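Local coordinates for uncharacterized protein (Pseudomonas syringae pv. tomato, PDB 3K4I) that is of unknown function but belongs to the aldolase/RraA family and forms a trimer, at residues F58-Q63 with A75-Q80. Residues are numbered along the deposited sequence; the frame is centred on the assembly and turned at random.
Sequences FTVQYQ and ANYIDQ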
loop_
_atom_site.group_PDB
_atom_site.type_symbol
_atom_site.label_atom_id
_atom_site.label_comp_id
_atom_site.label_asym_id
_atom_site.label_seq_id
_atom_site.Cartn_x
_atom_site.Cartn_y
_atom_site.Cartn_z
ATOM N N PHE C 58 -20.070 2.457 14.884
ATOM C CA PHE C 58 -20.112 1.877 16.195
ATOM C C PHE C 58 -18.659 1.991 16.654
ATOM O O PHE C 58 -17.771 1.415 16.007
ATOM C CB PHE C 58 -20.507 0.400 16.111
ATOM C CG PHE C 58 -20.495 -0.298 17.434
ATOM C CD1 PHE C 58 -21.697 -0.498 18.117
ATOM C CD2 PHE C 58 -19.286 -0.704 18.029
ATOM C CE1 PHE C 58 -21.733 -1.129 19.341
ATOM C CE2 PHE C 58 -19.294 -1.329 19.291
ATOM C CZ PHE C 58 -20.537 -1.558 19.937
ATOM N N THR C 59 -18.439 2.780 17.692
ATOM C CA THR C 59 -17.075 3.175 18.076
ATOM C C THR C 59 -16.461 2.255 19.123
ATOM O O THR C 59 -17.146 1.735 20.019
ATOM C CB THR C 59 -17.039 4.622 18.582
ATOM O OG1 THR C 59 -18.005 4.802 19.630
ATOM C CG2 THR C 59 -17.363 5.604 17.461
ATOM N N VAL C 60 -15.156 2.058 19.015
ATOM C CA VAL C 60 -14.430 1.193 19.951
ATOM C C VAL C 60 -13.161 1.954 20.302
ATOM O O VAL C 60 -12.419 2.360 19.397
ATOM C CB VAL C 60 -14.023 -0.127 19.248
ATOM C CG1 VAL C 60 -13.333 -1.062 20.246
ATOM C CG2 VAL C 60 -15.255 -0.798 18.601
ATOM N N GLN C 61 -12.909 2.150 21.600
ATOM C CA GLN C 61 -11.709 2.843 22.086
ATOM C C GLN C 61 -10.851 1.900 22.934
ATOM O O GLN C 61 -11.363 1.289 23.884
ATOM C CB GLN C 61 -12.113 4.060 22.924
ATOM C CG GLN C 61 -10.905 4.789 23.567
ATOM C CD GLN C 61 -10.057 5.441 22.500
ATOM O OE1 GLN C 61 -8.853 5.105 22.320
ATOM N NE2 GLN C 61 -10.668 6.327 21.743
ATOM N N TYR C 62 -9.559 1.801 22.598
ATOM C CA TYR C 62 -8.576 0.961 23.318
ATOM C C TYR C 62 -7.732 1.853 24.231
ATOM O O TYR C 62 -7.809 3.084 24.153
ATOM C CB TYR C 62 -7.653 0.194 22.348
ATOM C CG TYR C 62 -8.389 -0.926 21.645
ATOM C CD1 TYR C 62 -8.356 -2.235 22.134
ATOM C CD2 TYR C 62 -9.114 -0.660 20.503
ATOM C CE1 TYR C 62 -9.066 -3.264 21.510
ATOM C CE2 TYR C 62 -9.822 -1.676 19.855
ATOM C CZ TYR C 62 -9.785 -2.973 20.385
ATOM O OH TYR C 62 -10.475 -3.961 19.725
ATOM N N GLN C 63 -7.001 1.212 25.136
ATOM C CA GLN C 63 -6.146 1.912 26.111
ATOM C C GLN C 63 -4.996 0.989 26.495
ATOM O O GLN C 63 -5.021 -0.202 26.193
ATOM C CB GLN C 63 -6.956 2.310 27.349
ATOM C CG GLN C 63 -7.396 1.096 28.205
ATOM C CD GLN C 63 -8.316 1.428 29.368
ATOM O OE1 GLN C 63 -9.006 0.545 29.864
ATOM N NE2 GLN C 63 -8.307 2.677 29.828
ATOM N N ALA C 75 -12.041 -8.584 21.195
ATOM C CA ALA C 75 -13.063 -8.941 20.202
ATOM C C ALA C 75 -14.453 -9.033 20.837
ATOM O O ALA C 75 -15.447 -8.746 20.187
ATOM C CB ALA C 75 -12.707 -10.249 19.517
ATOM N N ASN C 76 -14.495 -9.417 22.115
ATOM C CA ASN C 76 -15.747 -9.612 22.869
ATOM C C ASN C 76 -16.894 -8.603 22.647
ATOM O O ASN C 76 -18.070 -9.007 22.636
ATOM C CB ASN C 76 -15.452 -9.754 24.365
ATOM C CG ASN C 76 -14.593 -8.639 24.891
ATOM O OD1 ASN C 76 -14.949 -7.470 24.781
ATOM N ND2 ASN C 76 -13.447 -8.992 25.465
ATOM N N TYR C 77 -16.565 -7.320 22.436
ATOM C CA TYR C 77 -17.580 -6.285 22.198
ATOM C C TYR C 77 -18.438 -6.542 20.969
ATOM O O TYR C 77 -19.477 -5.908 20.810
ATOM C CB TYR C 77 -16.951 -4.905 21.989
ATOM C CG TYR C 77 -16.180 -4.738 20.666
ATOM C CD1 TYR C 77 -14.805 -4.963 20.598
ATOM C CD2 TYR C 77 -16.837 -4.347 19.482
ATOM C CE1 TYR C 77 -14.095 -4.817 19.389
ATOM C CE2 TYR C 77 -16.144 -4.207 18.280
ATOM C CZ TYR C 77 -14.773 -4.431 18.235
ATOM O OH TYR C 77 -14.085 -4.282 17.041
ATOM N N ILE C 78 -17.949 -7.389 20.070
ATOM C CA ILE C 78 -18.557 -7.477 18.747
ATOM C C ILE C 78 -19.977 -8.023 18.797
ATOM O O ILE C 78 -20.783 -7.691 17.925
ATOM C CB ILE C 78 -17.681 -8.258 17.738
ATOM C CG1 ILE C 78 -17.978 -7.761 16.313
ATOM C CG2 ILE C 78 -17.727 -9.761 18.015
ATOM C CD1 ILE C 78 -16.984 -8.137 15.251
ATOM N N ASP C 79 -20.294 -8.848 19.801
ATOM C CA ASP C 79 -21.694 -9.306 19.972
ATOM C C ASP C 79 -22.705 -8.172 20.148
ATOM O O ASP C 79 -23.909 -8.386 19.991
ATOM C CB ASP C 79 -21.804 -10.244 21.186
ATOM C CG ASP C 79 -21.320 -11.649 20.886
ATOM O OD1 ASP C 79 -21.528 -12.123 19.747
ATOM O OD2 ASP C 79 -20.757 -12.293 21.807
ATOM N N GLN C 80 -22.225 -6.991 20.516
ATOM C CA GLN C 80 -23.070 -5.823 20.773
ATOM C C GLN C 80 -23.392 -4.993 19.520
ATOM O O GLN C 80 -24.264 -4.131 19.569
ATOM C CB GLN C 80 -22.374 -4.904 21.795
ATOM C CG GLN C 80 -21.901 -5.602 23.051
ATOM C CD GLN C 80 -21.747 -4.644 24.227
ATOM O OE1 GLN C 80 -21.998 -5.022 25.387
ATOM N NE2 GLN C 80 -21.403 -3.392 23.943
HETATM O O HOH W 1 -11.619 -3.625 17.140
#
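V60 lays its CG2 methyl over one face of the Y77 ring, 3.9 Å from the centroid and 26° off the normal, a CH-pi contact. The two side chains cross at about a right angle; CG2 is closest to Y77 CE2 (3.5 Å) and CG1 touches CE1, two methyls of a beta-branched strand residue suiting a broad aromatic surface. Over the opposite face, offset toward the rim, lie A75 O and I78 CB, so the ring lies between the strand and the backbone at the start of its own turn. F58 and Y77 run antiparallel past one another, F58 CE2 3.9 Å from Y77 CD2, and a flat apolar ring suits this buried site; F58 CZ packs against Q80 CB. Y62 crosses Y77 at about a right angle, its OH approaching Y77 CE1 obliquely (3.7 Å). A water in plane at the edge of the Y62 ring joins Y62 OH (2.8 Å) and Y77 OH (2.6 Å). The turn belongs to the connection from strand 53-63 to its parallel neighbour 85-90 and packs back on the first strand; D79 hydrogen-bonds L213 and E214 of the second subunit. With no direct hydrogen bond between the segments, apolar and aromatic packing carries the contact, and the water gives the hydroxyls of two buried tyrosines a shared polar partner.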